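PDB 4ZK3: serpin B3 from Homo sapiens, which belongs to the serpin family of protease inhibitors, is also known as squamous cell carcinoma antigen 1, and is linked to the psoriasis-associated Pso p27 aggregates. Local coordinates for residues Asp297-Thr301 with Met302-Asp306. Sequence-based numbering, arbitrary orientation.
Sequences DTLRT and MGMVD
Leu299 and Met304 close the C-terminal end of helix 296-302 in a Schellman motif, the backbone N of Met304 donating to Leu299 O at 2.9 Å. Gly303 takes the positive phi (131°) with which the chain leaves the helix. Gly303 N donates to Arg300 O at 2.9 Å, from well above the carbonyl plane. Met302 N makes only weak bonds, to Thr298 O and Leu299 O.

The tighter side is largely apolar, with Leu299 and Met304 as its buried residues. Met302 lies alongside Thr298, both pointing the same way. Met302 CG sits 3.2 Å from Thr298 O, and Met302 SD has the methyl Thr298 CG2 beside it at 3.8 Å. Across the same turn, Leu299 CB meets Met304 CB at 4.3 Å. Met302 continues onto Phe11 and Leu15 of helix 4-19, while Met304 reaches Ile53 and Val56 of helix 47-57, so the helix end and its exit turn are fitted against two other helices of the serpin fold.

Between the tight and open parts lies Met304 O, buried without a hydrogen-bond partner in the model but met by a CA-H...O contact from Arg300 CA at 3.2 Å. Arg300 extends with CG anti to its N (chi1 -171°) and crosses Val305 at about a right angle, where Arg300 CG lies 3.7 Å from Val305 CG1. A bend at chi3 (-92°) then leads to the guanidinium, the looser, partly exposed end. Arg300 NH1 forms a salt bridge with Asp297 OD1 one turn back. At the guanidinium edge, in plane, a water accepts from Arg300 NE and donates to Val305 O, both at 2.9 Å.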
# COMPACT_ATOMS: atom_id res chain seq x y z
N ASP A 297 3.95 -11.21 12.56
CA ASP A 297 4.56 -12.54 12.25
C ASP A 297 5.07 -12.60 10.82
O ASP A 297 6.18 -13.10 10.56
CB ASP A 297 3.59 -13.72 12.48
CG ASP A 297 3.37 -14.03 13.96
OD1 ASP A 297 4.12 -13.52 14.83
OD2 ASP A 297 2.42 -14.78 14.25
N THR A 298 4.29 -12.00 9.92
CA THR A 298 4.74 -11.78 8.53
C THR A 298 6.14 -11.14 8.45
O THR A 298 7.05 -11.66 7.82
CB THR A 298 3.73 -10.93 7.77
OG1 THR A 298 2.47 -11.57 7.77
CG2 THR A 298 4.14 -10.68 6.29
N LEU A 299 6.33 -9.98 9.09
CA LEU A 299 7.65 -9.30 9.04
C LEU A 299 8.75 -10.10 9.74
O LEU A 299 9.91 -10.04 9.35
CB LEU A 299 7.55 -7.89 9.69
CG LEU A 299 6.63 -6.96 8.88
CD1 LEU A 299 6.26 -5.73 9.69
CD2 LEU A 299 7.31 -6.62 7.59
N ARG A 300 8.37 -10.73 10.83
CA ARG A 300 9.24 -11.68 11.53
C ARG A 300 9.79 -12.73 10.55
O ARG A 300 11.00 -12.77 10.37
CB ARG A 300 8.49 -12.31 12.69
CG ARG A 300 9.32 -13.14 13.64
CD ARG A 300 8.37 -13.64 14.73
NE ARG A 300 8.36 -12.72 15.87
CZ ARG A 300 7.30 -12.41 16.60
NH1 ARG A 300 6.09 -12.89 16.32
NH2 ARG A 300 7.46 -11.58 17.63
N THR A 301 8.90 -13.45 9.87
CA THR A 301 9.27 -14.36 8.79
C THR A 301 10.22 -13.76 7.77
O THR A 301 11.12 -14.47 7.25
CB THR A 301 8.03 -14.77 8.00
OG1 THR A 301 7.09 -15.36 8.90
CG2 THR A 301 8.36 -15.74 6.88
N MET A 302 10.00 -12.48 7.45
CA MET A 302 10.69 -11.84 6.38
C MET A 302 12.07 -11.49 6.83
O MET A 302 12.87 -11.16 6.01
CB MET A 302 9.92 -10.61 5.86
CG MET A 302 8.59 -10.99 5.15
SD MET A 302 7.41 -9.69 4.61
CE MET A 302 8.66 -8.74 3.79
N GLY A 303 12.37 -11.56 8.12
CA GLY A 303 13.73 -11.23 8.59
C GLY A 303 13.79 -10.26 9.75
O GLY A 303 14.87 -10.09 10.36
N MET A 304 12.66 -9.60 10.07
CA MET A 304 12.65 -8.61 11.15
C MET A 304 12.33 -9.31 12.48
O MET A 304 11.14 -9.44 12.86
CB MET A 304 11.69 -7.43 10.86
CG MET A 304 12.26 -6.31 10.02
SD MET A 304 10.97 -5.15 9.42
CE MET A 304 10.28 -4.56 10.95
N VAL A 305 13.39 -9.74 13.18
CA VAL A 305 13.22 -10.47 14.46
C VAL A 305 13.58 -9.69 15.71
O VAL A 305 12.81 -9.72 16.69
CB VAL A 305 13.94 -11.86 14.53
CG1 VAL A 305 12.93 -12.99 14.34
CG2 VAL A 305 15.04 -12.00 13.50
N ASP A 306 14.74 -9.03 15.72
CA ASP A 306 15.22 -8.35 16.96
C ASP A 306 14.17 -7.31 17.51
O ASP A 306 13.99 -7.10 18.72
CB ASP A 306 16.56 -7.61 16.69
CG ASP A 306 17.80 -8.57 16.50
OD1 ASP A 306 17.60 -9.78 16.23
OD2 ASP A 306 18.97 -8.05 16.58
O HOH W 1 10.79 -11.73 17.10